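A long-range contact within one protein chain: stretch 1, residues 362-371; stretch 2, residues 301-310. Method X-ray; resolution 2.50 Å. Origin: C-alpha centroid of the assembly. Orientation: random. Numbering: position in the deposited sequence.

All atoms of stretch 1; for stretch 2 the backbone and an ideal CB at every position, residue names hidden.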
# COMPACT_ATOMS: atom_id res chain seq x y z
N SER A 362 3.84 0.09 2.29
CA SER A 362 3.13 -0.84 1.39
C SER A 362 3.55 -0.56 -0.06
O SER A 362 3.99 -1.48 -0.76
CB SER A 362 1.61 -0.68 1.51
OG SER A 362 1.20 -1.22 2.75
N LEU A 363 3.49 0.73 -0.47
CA LEU A 363 3.84 1.18 -1.81
C LEU A 363 5.31 0.88 -2.13
O LEU A 363 5.61 0.37 -3.22
CB LEU A 363 3.49 2.68 -1.98
CG LEU A 363 2.05 3.06 -1.63
CD1 LEU A 363 1.82 4.53 -1.76
CD2 LEU A 363 1.02 2.28 -2.44
N GLN A 364 6.20 1.17 -1.15
CA GLN A 364 7.64 0.95 -1.25
C GLN A 364 7.99 -0.55 -1.34
O GLN A 364 8.83 -0.92 -2.14
CB GLN A 364 8.37 1.65 -0.10
CG GLN A 364 8.35 3.16 -0.23
CD GLN A 364 8.67 3.85 1.07
OE1 GLN A 364 9.37 3.30 1.93
NE2 GLN A 364 8.17 5.09 1.24
N ALA A 365 7.28 -1.42 -0.59
CA ALA A 365 7.42 -2.85 -0.67
C ALA A 365 7.02 -3.30 -2.08
O ALA A 365 7.75 -4.09 -2.69
CB ALA A 365 6.56 -3.52 0.37
N LEU A 366 5.91 -2.79 -2.62
CA LEU A 366 5.43 -3.12 -3.96
C LEU A 366 6.44 -2.74 -5.06
O LEU A 366 6.66 -3.54 -5.96
CB LEU A 366 4.03 -2.53 -4.24
CG LEU A 366 3.39 -2.92 -5.61
CD1 LEU A 366 3.25 -4.47 -5.77
CD2 LEU A 366 2.08 -2.21 -5.81
N SER A 367 7.06 -1.54 -4.96
CA SER A 367 8.11 -1.06 -5.87
C SER A 367 9.30 -2.06 -5.86
O SER A 367 9.85 -2.35 -6.91
CB SER A 367 8.61 0.31 -5.42
OG SER A 367 7.93 1.40 -6.03
N ALA A 368 9.66 -2.59 -4.69
CA ALA A 368 10.75 -3.56 -4.55
C ALA A 368 10.45 -4.89 -5.28
O ALA A 368 11.34 -5.45 -5.94
CB ALA A 368 11.05 -3.82 -3.08
N VAL A 369 9.19 -5.35 -5.17
CA VAL A 369 8.67 -6.59 -5.76
C VAL A 369 8.59 -6.44 -7.29
O VAL A 369 9.01 -7.33 -8.03
CB VAL A 369 7.30 -6.95 -5.11
CG1 VAL A 369 6.62 -8.11 -5.82
CG2 VAL A 369 7.48 -7.26 -3.63
N LEU A 370 8.07 -5.28 -7.76
CA LEU A 370 7.95 -4.96 -9.18
C LEU A 370 9.35 -4.72 -9.76
O LEU A 370 9.58 -4.96 -10.95
CB LEU A 370 7.03 -3.73 -9.38
CG LEU A 370 5.56 -3.84 -8.95
CD1 LEU A 370 4.77 -2.68 -9.47
CD2 LEU A 370 4.89 -5.17 -9.41
N GLY A 371 10.26 -4.28 -8.89
CA GLY A 371 11.68 -4.06 -9.16
C GLY A 371 12.54 -5.32 -9.18
O GLY A 371 13.69 -5.27 -9.62
N UNK A 301 17.68 0.88 -1.55
CA UNK A 301 16.45 1.36 -0.91
C UNK A 301 15.31 1.25 -1.95
O UNK A 301 15.56 1.21 -3.16
CB UNK A 301 16.61 2.80 -0.41
N UNK A 302 14.07 1.25 -1.46
CA UNK A 302 12.88 1.39 -2.27
C UNK A 302 12.29 2.67 -1.73
O UNK A 302 11.71 2.70 -0.63
CB UNK A 302 11.93 0.19 -2.19
N UNK A 303 12.57 3.77 -2.44
CA UNK A 303 12.12 5.11 -2.07
C UNK A 303 10.70 5.36 -2.50
O UNK A 303 10.02 4.45 -3.04
CB UNK A 303 13.04 6.17 -2.68
N UNK A 304 10.25 6.61 -2.20
CA UNK A 304 8.89 7.08 -2.38
C UNK A 304 8.40 7.24 -3.78
O UNK A 304 7.19 7.20 -3.95
CB UNK A 304 8.74 8.43 -1.67
N UNK A 305 9.28 7.51 -4.78
CA UNK A 305 8.75 7.69 -6.14
C UNK A 305 8.55 6.31 -6.74
O UNK A 305 9.51 5.65 -7.19
CB UNK A 305 9.68 8.54 -7.01
N UNK A 306 7.30 5.85 -6.66
CA UNK A 306 6.88 4.52 -7.09
C UNK A 306 7.53 4.00 -8.39
O UNK A 306 8.17 2.95 -8.35
CB UNK A 306 5.36 4.53 -7.27
N UNK A 307 7.36 4.73 -9.51
CA UNK A 307 7.89 4.32 -10.81
C UNK A 307 9.36 4.53 -11.00
O UNK A 307 10.02 3.65 -11.56
CB UNK A 307 7.15 5.07 -11.92
N UNK A 308 9.90 5.67 -10.47
CA UNK A 308 11.33 5.97 -10.52
C UNK A 308 12.20 4.85 -9.85
O UNK A 308 13.24 4.46 -10.39
CB UNK A 308 11.58 7.31 -9.83
N UNK A 309 11.76 4.34 -8.70
CA UNK A 309 12.42 3.28 -7.94
C UNK A 309 12.47 1.97 -8.70
O UNK A 309 13.51 1.36 -8.73
CB UNK A 309 11.71 3.07 -6.60
N UNK A 310 11.40 1.62 -9.41
CA UNK A 310 11.33 0.43 -10.27
C UNK A 310 12.30 0.61 -11.47
O UNK A 310 13.07 -0.30 -11.78
CB UNK A 310 9.90 0.20 -10.76

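Position 301 lies in a strand, with phi/psi of -87/160°, and its ideal CB has no atom of stretch 1 within 5.5 Å. The contact therefore sets no requirement, and the deposited residue is Val301.

At 302 the CA-to-CB bond points toward the helix of stretch 1. The ideal CB lies 3.3 Å from Gln364 O, which is tight, and 4.2 Å from Ala368 CB. So close to a carbonyl, a small side chain suits best: alanine or glycine would fit, while serine could also donate. The residue is Ser302, with chi1 at 179° (t), and Ser302 OG donates to Gln364 O at 2.5 Å. That carbonyl also accepts the helical bond from Ala368 N, at 3.2 Å, so it serves two donors.

Positions 303, 304 and 305 direct CA-to-CB away, and many residues would suit. Gln303 contributes through its backbone: Gln303 O lies 3.5 Å from Gln364 CG and accepts from a water that also donates to Ser367 OG. At 304 an ideal CB would sit 4.5 Å from Gln364 NE2, with room to spare, so glycine is not forced; it is Gly304. Position 305 precedes a helix, where Asp, Asn, Ser or Thr commonly cap. Asp305 does so, its OD1 accepting a weak bond from the backbone N of 308 at 3.4 Å.

At 306 CA-to-CB points sideways, and the ideal CB is 4.2 Å from Ser367 OG. Beyond it, Leu363, Leu366, Ser367 and Leu370 frame a hollow that a long apolar chain, leucine, methionine or phenylalanine, could enter. Phe306 fills it as a knob, chi1 -171° (t). Phe306 CZ reaches Leu366 CD2 and Leu370 CD1, each at 3.7 Å; Leu366 CD2 and Leu363 O lie at the ring edge, with Leu363 O 3.6 Å from Phe306 CE1. The backbone joins in, Ser367 OG donating to Phe306 O at 2.8 Å.

Positions 307 and 308 point away, leaving their choice open to this contact; they are Phe307 and Glu308.

At 309 CA-to-CB points toward Ser367, whose OG is 4.2 Å from the ideal CB. A modest or flexible chain would suit. Glu309 turns its end away, and Glu309 OE1 accepts from Gln303 N at 3.0 Å.

At 310 the bond is sideways, with the ideal CB 4.6 Å from Ser367 O and 4.9 Å from Gly371 N. Alanine, valine or isoleucine would be plausible. Val310, chi1 176° (t), places Val310 CG2 3.6 Å from Ser367 O and 4.1 Å from Leu370 CB, while Val310 CG1 is 4.0 Å from Leu370 O.

Stretch 2, residues 301-310: VSQGDFFEEV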
# COMPACT_ATOMS: atom_id res chain seq x y z
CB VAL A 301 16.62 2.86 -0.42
CG1 VAL A 301 16.71 3.83 -1.60
CG2 VAL A 301 15.51 3.27 0.52
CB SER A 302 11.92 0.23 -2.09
OG SER A 302 10.79 0.49 -2.91
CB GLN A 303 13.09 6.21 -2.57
CG GLN A 303 13.95 6.82 -1.47
CD GLN A 303 13.31 7.99 -0.71
OE1 GLN A 303 12.28 8.59 -1.10
NE2 GLN A 303 13.94 8.36 0.38
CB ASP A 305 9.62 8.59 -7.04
CG ASP A 305 8.88 9.16 -8.25
OD1 ASP A 305 8.32 8.35 -9.05
OD2 ASP A 305 8.90 10.40 -8.44
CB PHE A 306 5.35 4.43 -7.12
CG PHE A 306 4.82 3.04 -7.35
CD1 PHE A 306 4.77 2.12 -6.30
CD2 PHE A 306 4.39 2.64 -8.61
CE1 PHE A 306 4.30 0.82 -6.52
CE2 PHE A 306 3.89 1.35 -8.82
CZ PHE A 306 3.85 0.45 -7.77
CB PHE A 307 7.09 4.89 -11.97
CG PHE A 307 5.70 4.31 -12.04
CD1 PHE A 307 5.51 2.98 -12.42
CD2 PHE A 307 4.59 5.07 -11.70
CE1 PHE A 307 4.23 2.44 -12.48
CE2 PHE A 307 3.32 4.52 -11.75
CZ PHE A 307 3.15 3.21 -12.16
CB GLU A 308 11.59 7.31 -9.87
CG GLU A 308 13.04 7.62 -9.58
CD GLU A 308 13.23 9.07 -9.18
OE1 GLU A 308 12.72 9.46 -8.10
OE2 GLU A 308 13.80 9.82 -9.99
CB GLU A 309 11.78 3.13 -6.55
CG GLU A 309 12.12 4.32 -5.67
CD GLU A 309 13.62 4.48 -5.43
OE1 GLU A 309 14.23 3.54 -4.87
OE2 GLU A 309 14.19 5.53 -5.81
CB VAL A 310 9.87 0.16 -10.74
CG1 VAL A 310 9.81 -1.00 -11.72
CG2 VAL A 310 8.94 -0.09 -9.54
O HOH W 1 7.75 3.41 -3.70
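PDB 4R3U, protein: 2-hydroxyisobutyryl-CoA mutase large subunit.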